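Local atomic coordinates of pyruvate synthase subunit PorC (Thermotoga maritima MSB8, PDB entry 2RAA), a protein that serves as the gamma subunit of pyruvate synthase, which oxidises pyruvate with coenzyme A to acetyl-CoA and carbon dioxide and passes the electrons to ferredoxin. Residues 37-42 against 152-157; 108-113 against 123-128. All coordinates share one frame; numbering follows the deposited sequence.

Interaction 1. Residues 37-42 against 152-157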
ATOM      1  N   GLN A  37       3.305  -2.430  -8.600  1.00 52.13           N
ATOM      2  CA  GLN A  37       3.973  -2.061  -9.845  1.00 53.76           C
ATOM      3  C   GLN A  37       4.208  -0.585  -9.925  1.00 55.88           C
ATOM      4  O   GLN A  37       5.311  -0.144 -10.226  1.00 58.54           O
ATOM      5  CB  GLN A  37       3.177  -2.501 -11.073  1.00 59.75           C
ATOM      6  CG  GLN A  37       3.388  -3.978 -11.439  1.00 68.74           C
ATOM      7  CD  GLN A  37       4.745  -4.202 -12.091  1.00 83.74           C
ATOM      8  OE1 GLN A  37       5.004  -3.702 -13.210  1.00 91.40           O
ATOM      9  NE2 GLN A  37       5.629  -4.939 -11.395  1.00 77.27           N
HETATM   10  N   MSE A  38       3.170   0.176  -9.621  1.00 56.22           N
HETATM   11  CA  MSE A  38       3.175   1.633  -9.754  1.00 56.56           C
HETATM   12  C   MSE A  38       4.198   2.306  -8.862  1.00 55.80           C
HETATM   13  O   MSE A  38       4.859   3.281  -9.236  1.00 51.87           O
HETATM   14  CB  MSE A  38       1.770   2.147  -9.409  1.00 59.12           C
HETATM   15  CG  MSE A  38       1.425   3.461 -10.046  1.00 63.32           C
HETATM   16 SE   MSE A  38      -0.352   4.088  -9.579  0.75 62.84          SE
HETATM   17  CE  MSE A  38      -1.396   2.433  -9.295  1.00 59.91           C
ATOM     18  N   LEU A  39       4.339   1.757  -7.664  1.00 55.13           N
ATOM     19  CA  LEU A  39       5.276   2.284  -6.730  1.00 52.76           C
ATOM     20  C   LEU A  39       6.650   2.034  -7.342  1.00 56.53           C
ATOM     21  O   LEU A  39       7.444   2.951  -7.498  1.00 53.79           O
ATOM     22  CB  LEU A  39       5.113   1.567  -5.403  1.00 51.99           C
ATOM     23  CG  LEU A  39       6.182   1.892  -4.392  1.00 49.93           C
ATOM     24  CD1 LEU A  39       6.234   3.408  -4.178  1.00 47.05           C
ATOM     25  CD2 LEU A  39       5.860   1.126  -3.125  1.00 45.30           C
ATOM     26  N   ALA A  40       6.896   0.781  -7.732  1.00 56.50           N
ATOM     27  CA  ALA A  40       8.154   0.396  -8.375  1.00 55.16           C
ATOM     28  C   ALA A  40       8.415   1.320  -9.571  1.00 52.64           C
ATOM     29  O   ALA A  40       9.480   1.936  -9.694  1.00 50.36           O
ATOM     30  CB  ALA A  40       8.112  -1.115  -8.814  1.00 52.51           C
ATOM     31  N   GLU A  41       7.432   1.434 -10.441  1.00 54.73           N
ATOM     32  CA  GLU A  41       7.586   2.337 -11.613  1.00 55.57           C
ATOM     33  C   GLU A  41       7.951   3.752 -11.222  1.00 52.81           C
ATOM     34  O   GLU A  41       8.800   4.362 -11.861  1.00 58.65           O
ATOM     35  CB  GLU A  41       6.363   2.267 -12.523  1.00 56.34           C
ATOM     36  CG  GLU A  41       6.520   1.158 -13.534  1.00 67.77           C
ATOM     37  CD  GLU A  41       5.233   0.660 -14.139  1.00 84.00           C
ATOM     38  OE1 GLU A  41       4.164   1.300 -13.943  1.00 94.09           O
ATOM     39  OE2 GLU A  41       5.313  -0.403 -14.812  1.00 91.40           O
ATOM     40  N   ALA A  42       7.382   4.256 -10.137  1.00 54.15           N
ATOM     41  CA  ALA A  42       7.713   5.604  -9.633  1.00 52.38           C
ATOM     42  C   ALA A  42       9.157   5.725  -9.217  1.00 54.84           C
ATOM     43  O   ALA A  42       9.821   6.728  -9.507  1.00 57.77           O
ATOM     44  CB  ALA A  42       6.864   5.907  -8.452  1.00 50.61           C
ATOM     45  N   PRO A 152      -5.544   5.040  -2.826  1.00 44.55           N
ATOM     46  CA  PRO A 152      -5.358   5.685  -1.529  1.00 42.43           C
ATOM     47  C   PRO A 152      -4.357   4.964  -0.630  1.00 42.24           C
ATOM     48  O   PRO A 152      -3.654   5.607   0.157  1.00 44.00           O
ATOM     49  CB  PRO A 152      -6.764   5.657  -0.922  1.00 47.47           C
ATOM     50  CG  PRO A 152      -7.693   5.579  -2.106  1.00 42.11           C
ATOM     51  CD  PRO A 152      -6.952   4.651  -3.049  1.00 43.47           C
HETATM   52  N   MSE A 153      -4.267   3.642  -0.715  1.00 44.97           N
HETATM   53  CA  MSE A 153      -3.270   2.926   0.098  1.00 44.95           C
HETATM   54  C   MSE A 153      -1.853   3.321  -0.344  1.00 48.69           C
HETATM   55  O   MSE A 153      -0.937   3.497   0.478  1.00 47.21           O
HETATM   56  CB  MSE A 153      -3.478   1.428   0.045  1.00 47.14           C
HETATM   57  CG  MSE A 153      -4.726   0.968   0.766  1.00 45.98           C
HETATM   58 SE   MSE A 153      -4.740   1.313   2.653  0.75 45.43          SE
HETATM   59  CE  MSE A 153      -3.655  -0.253   3.253  1.00 51.34           C
ATOM     60  N   LEU A 154      -1.665   3.487  -1.643  1.00 48.00           N
ATOM     61  CA  LEU A 154      -0.381   4.008  -2.105  1.00 46.18           C
ATOM     62  C   LEU A 154      -0.075   5.355  -1.522  1.00 45.10           C
ATOM     63  O   LEU A 154       1.044   5.617  -1.114  1.00 42.71           O
ATOM     64  CB  LEU A 154      -0.383   4.159  -3.618  1.00 49.98           C
ATOM     65  CG  LEU A 154       0.416   3.154  -4.386  1.00 55.36           C
ATOM     66  CD1 LEU A 154       0.220   3.503  -5.822  1.00 60.46           C
ATOM     67  CD2 LEU A 154       1.857   3.318  -3.947  1.00 50.53           C
ATOM     68  N   GLY A 155      -1.035   6.260  -1.565  1.00 42.74           N
ATOM     69  CA  GLY A 155      -0.820   7.593  -1.008  1.00 40.14           C
ATOM     70  C   GLY A 155      -0.516   7.549   0.473  1.00 40.70           C
ATOM     71  O   GLY A 155       0.412   8.196   0.968  1.00 40.34           O
ATOM     72  N   ALA A 156      -1.300   6.791   1.206  1.00 41.92           N
ATOM     73  CA  ALA A 156      -1.000   6.495   2.623  1.00 41.86           C
ATOM     74  C   ALA A 156       0.416   5.997   2.806  1.00 42.98           C
ATOM     75  O   ALA A 156       1.119   6.442   3.688  1.00 43.22           O
ATOM     76  CB  ALA A 156      -1.954   5.496   3.181  1.00 42.60           C
ATOM     77  N   LEU A 157       0.834   5.070   1.957  1.00 45.12           N
ATOM     78  CA  LEU A 157       2.188   4.501   2.030  1.00 46.55           C
ATOM     79  C   LEU A 157       3.284   5.528   1.882  1.00 48.20           C
ATOM     80  O   LEU A 157       4.295   5.506   2.606  1.00 50.52           O
ATOM     81  CB  LEU A 157       2.357   3.481   0.912  1.00 47.13           C
ATOM     82  CG  LEU A 157       3.610   2.600   0.923  1.00 47.52           C
ATOM     83  CD1 LEU A 157       3.811   1.831   2.250  1.00 39.89           C
ATOM     84  CD2 LEU A 157       3.466   1.703  -0.256  1.00 43.81           C
TER

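Interaction 2. Residues 108-113 against 123-128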
ATOM      1  N   GLY A 108       9.196  -1.147  12.390  1.00 63.91           N
ATOM      2  CA  GLY A 108       8.513  -1.174  11.096  1.00 61.16           C
ATOM      3  C   GLY A 108       7.073  -0.693  11.191  1.00 59.42           C
ATOM      4  O   GLY A 108       6.617  -0.372  12.285  1.00 59.00           O
ATOM      5  N   ILE A 109       6.352  -0.680  10.054  1.00 57.11           N
ATOM      6  CA  ILE A 109       4.989  -0.146   9.986  1.00 53.52           C
ATOM      7  C   ILE A 109       4.004  -1.156   9.484  1.00 52.91           C
ATOM      8  O   ILE A 109       4.262  -1.870   8.541  1.00 53.47           O
ATOM      9  CB  ILE A 109       4.890   1.091   9.030  1.00 52.82           C
ATOM     10  CG1 ILE A 109       5.751   2.237   9.566  1.00 55.09           C
ATOM     11  CG2 ILE A 109       3.439   1.549   8.845  1.00 47.55           C
ATOM     12  CD1 ILE A 109       5.718   3.509   8.734  1.00 53.69           C
ATOM     13  N   LEU A 110       2.847  -1.189  10.114  1.00 52.12           N
ATOM     14  CA  LEU A 110       1.739  -1.985   9.630  1.00 50.61           C
ATOM     15  C   LEU A 110       0.714  -0.956   9.165  1.00 50.66           C
ATOM     16  O   LEU A 110       0.224  -0.155   9.953  1.00 47.57           O
ATOM     17  CB  LEU A 110       1.202  -2.891  10.718  1.00 47.17           C
ATOM     18  CG  LEU A 110      -0.057  -3.683  10.465  1.00 53.28           C
ATOM     19  CD1 LEU A 110       0.019  -4.513   9.183  1.00 51.67           C
ATOM     20  CD2 LEU A 110      -0.295  -4.562  11.698  1.00 58.78           C
ATOM     21  N   LEU A 111       0.442  -0.963   7.862  1.00 48.40           N
ATOM     22  CA  LEU A 111      -0.484  -0.021   7.247  1.00 45.54           C
ATOM     23  C   LEU A 111      -1.708  -0.832   6.810  1.00 47.80           C
ATOM     24  O   LEU A 111      -1.551  -1.892   6.176  1.00 49.06           O
ATOM     25  CB  LEU A 111       0.209   0.686   6.060  1.00 44.44           C
ATOM     26  CG  LEU A 111      -0.679   1.531   5.130  1.00 41.97           C
ATOM     27  CD1 LEU A 111      -1.331   2.700   5.867  1.00 45.19           C
ATOM     28  CD2 LEU A 111       0.098   1.965   3.882  1.00 35.67           C
ATOM     29  N   VAL A 112      -2.911  -0.354   7.161  1.00 49.62           N
ATOM     30  CA  VAL A 112      -4.157  -1.108   6.940  1.00 48.18           C
ATOM     31  C   VAL A 112      -5.299  -0.239   6.422  1.00 48.86           C
ATOM     32  O   VAL A 112      -5.463   0.902   6.817  1.00 48.39           O
ATOM     33  CB  VAL A 112      -4.623  -1.859   8.239  1.00 48.11           C
ATOM     34  CG1 VAL A 112      -5.721  -2.881   7.940  1.00 42.57           C
ATOM     35  CG2 VAL A 112      -3.453  -2.586   8.909  1.00 49.60           C
ATOM     36  N   ASN A 113      -6.081  -0.826   5.516  1.00 50.33           N
ATOM     37  CA  ASN A 113      -7.282  -0.223   4.938  1.00 48.58           C
ATOM     38  C   ASN A 113      -8.365  -0.688   5.860  1.00 52.51           C
ATOM     39  O   ASN A 113      -8.788  -1.844   5.807  1.00 49.15           O
ATOM     40  CB  ASN A 113      -7.555  -0.759   3.517  1.00 46.89           C
ATOM     41  CG  ASN A 113      -8.939  -0.385   2.990  1.00 48.69           C
ATOM     42  OD1 ASN A 113      -9.470   0.664   3.314  1.00 48.12           O
ATOM     43  ND2 ASN A 113      -9.498  -1.234   2.124  1.00 42.59           N
ATOM     44  N   LYS A 123      -5.061  -6.324  18.219  1.00 67.67           N
ATOM     45  CA  LYS A 123      -5.662  -7.563  18.719  1.00 67.92           C
ATOM     46  C   LYS A 123      -5.571  -8.643  17.668  1.00 67.23           C
ATOM     47  O   LYS A 123      -5.174  -9.766  17.968  1.00 66.80           O
ATOM     48  CB  LYS A 123      -7.142  -7.354  19.097  1.00 69.29           C
ATOM     49  CG  LYS A 123      -7.839  -8.583  19.713  1.00 67.75           C
ATOM     50  N   LYS A 124      -5.942  -8.292  16.441  1.00 65.61           N
ATOM     51  CA  LYS A 124      -5.958  -9.248  15.328  1.00 65.24           C
ATOM     52  C   LYS A 124      -4.571  -9.767  14.922  1.00 63.33           C
ATOM     53  O   LYS A 124      -4.438 -10.915  14.488  1.00 61.41           O
ATOM     54  CB  LYS A 124      -6.672  -8.627  14.112  1.00 66.11           C
ATOM     55  CG  LYS A 124      -8.183  -8.810  14.116  1.00 66.44           C
ATOM     56  CD  LYS A 124      -8.545 -10.170  13.533  1.00 73.22           C
ATOM     57  CE  LYS A 124     -10.027 -10.524  13.693  1.00 76.09           C
ATOM     58  NZ  LYS A 124     -10.379 -10.933  15.091  1.00 79.74           N
ATOM     59  N   THR A 125      -3.549  -8.933  15.078  1.00 62.46           N
ATOM     60  CA  THR A 125      -2.204  -9.270  14.610  1.00 62.53           C
ATOM     61  C   THR A 125      -1.197  -9.579  15.715  1.00 62.92           C
ATOM     62  O   THR A 125      -0.336 -10.456  15.557  1.00 62.71           O
ATOM     63  CB  THR A 125      -1.605  -8.106  13.794  1.00 63.28           C
ATOM     64  OG1 THR A 125      -1.520  -6.939  14.624  1.00 62.69           O
ATOM     65  CG2 THR A 125      -2.446  -7.821  12.535  1.00 60.00           C
ATOM     66  N   GLY A 126      -1.291  -8.841  16.815  1.00 63.13           N
ATOM     67  CA  GLY A 126      -0.320  -8.948  17.905  1.00 64.12           C
ATOM     68  C   GLY A 126       0.909  -8.090  17.617  1.00 64.38           C
ATOM     69  O   GLY A 126       1.998  -8.309  18.174  1.00 64.94           O
ATOM     70  N   PHE A 127       0.732  -7.105  16.744  1.00 61.48           N
ATOM     71  CA  PHE A 127       1.796  -6.205  16.397  1.00 59.91           C
ATOM     72  C   PHE A 127       1.853  -4.979  17.322  1.00 61.55           C
ATOM     73  O   PHE A 127       0.954  -4.118  17.335  1.00 60.51           O
ATOM     74  CB  PHE A 127       1.659  -5.753  14.938  1.00 59.33           C
ATOM     75  CG  PHE A 127       2.826  -4.950  14.464  1.00 55.11           C
ATOM     76  CD1 PHE A 127       4.075  -5.545  14.343  1.00 51.89           C
ATOM     77  CD2 PHE A 127       2.697  -3.599  14.183  1.00 52.65           C
ATOM     78  CE1 PHE A 127       5.174  -4.809  13.941  1.00 58.48           C
ATOM     79  CE2 PHE A 127       3.789  -2.848  13.778  1.00 52.04           C
ATOM     80  CZ  PHE A 127       5.031  -3.449  13.653  1.00 57.23           C
ATOM     81  N   ASN A 128       2.909  -4.928  18.122  1.00 63.07           N
ATOM     82  CA  ASN A 128       3.267  -3.724  18.863  1.00 63.80           C
ATOM     83  C   ASN A 128       4.213  -3.095  17.867  1.00 65.79           C
ATOM     84  O   ASN A 128       4.974  -3.815  17.227  1.00 69.41           O
ATOM     85  CB  ASN A 128       3.963  -4.086  20.155  1.00 62.44           C
ATOM     86  CG  ASN A 128       3.169  -5.089  20.966  1.00 64.11           C
ATOM     87  OD1 ASN A 128       3.558  -6.256  21.068  1.00 63.31           O
ATOM     88  ND2 ASN A 128       2.022  -4.658  21.505  1.00 56.62           N
TER

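Interaction 1. Residues 37-42 against 152-157
Leu154 reaches from one helix to the other and sets its two methyl branches against different residues. CD1 meets Met38, a selenomethionine, with its SE at 3.8 Å. The terminal CE of Met38 is nearly as close to the same methyl. This end of Met38 is bent at its last torsion (chi3 -30°), which keeps CE beside Leu154 along with SE. The two side chains cross obliquely. The other branch, CD2 of Leu154, rests on CB of Leu39 at 4.0 Å. About one turn further along helix 150-161, Leu157 joins in. Its CD2 lies 3.8 Å from CD2 of Leu39, and these two leucines cross at about a right angle.

All of this is apolar packing; no hydrogen bond links the segments. The axes of segments 37-42 and 152-157 come within 11.3 Å of each other and cross at -46°, so long side chains bridge the space between them. Ile173 and Ile169 of helix 166-176 add to the same core, touching Met38 and Leu154 respectively. Leu39 also lies on Asn69 and Ile71 of strand 64-72. The arrangement is that of a buried helix-helix contact within an alpha/beta domain, joining helix 32-45 to helix 150-161.

Interaction 2. Residues 108-113 against 123-128
Leu110 and Phe127 pack together inside a beta-alpha-beta unit made of strand 109-113, helix 118-125 and strand 130-134. Leu110 lies on the strand. Phe127 lies in the turn that leaves the helix and leads to the next strand.

The main contact is apolar. CB of Leu110 approaches CD2 of the Phe127 ring at 3.8 Å, from an oblique direction. CD2 of Leu110 lies 4.0 Å from CB of Phe127. The two side chains run alongside each other, pointing opposite ways. With CG of Phe127 anti to the backbone N (chi1 -173°), the ring runs back along the strand toward Gly108. The same leucine methyl also meets Thr125, tip to tip, with CD2 of Leu110 4.0 Å from the threonine CG2. Val101 and Leu104 also touch Phe127, and Val121 of the helix touches Leu110. Replacing Phe127 by alanine removes the ring and would probably open a gap beside Leu110, leaving Val101 and Leu104 without their aromatic neighbour.

Hydrogen bonds of Thr125 hold the turn. Gly126 is the first residue to leave the helical conformation, with a positive phi of 84°. Thr125 OG1 accepts a hydrogen bond from the backbone N of Phe127 at 3.1 Å, which makes an ST turn across Gly126. The same hydroxyl is hydrogen-bonded to the carbonyl O of Val121, one turn back in the helix. One bond ties the hydroxyl back to the last turn of the helix, the other forward to the chain that leaves it.

A separate contact lies at the far end of the Phe127 ring. There the carbonyl O of Gly108 sits at the edge, in the ring plane, 3.7 Å from CZ of Phe127.

In the fold
Interaction 2 is nested in the loop closed by interaction 1. Their centres are about 19 Å apart, yet they meet through strand 109-113. Leu110 of this strand takes part in interaction 2, while its neighbour Leu111 packs on helix 150-161. CD2 of Leu111 lies 3.7 Å from the backbone N of Leu157. Met153 of the same helix brings its CE to 3.6 Å from the carbonyl C of Val112. Helix 150-161 thus joins the strand of interaction 2 to helix 32-45 in interaction 1. The centre of interaction 1 is about 6 Å from the centre of the chain, that of interaction 2 about 13 Å.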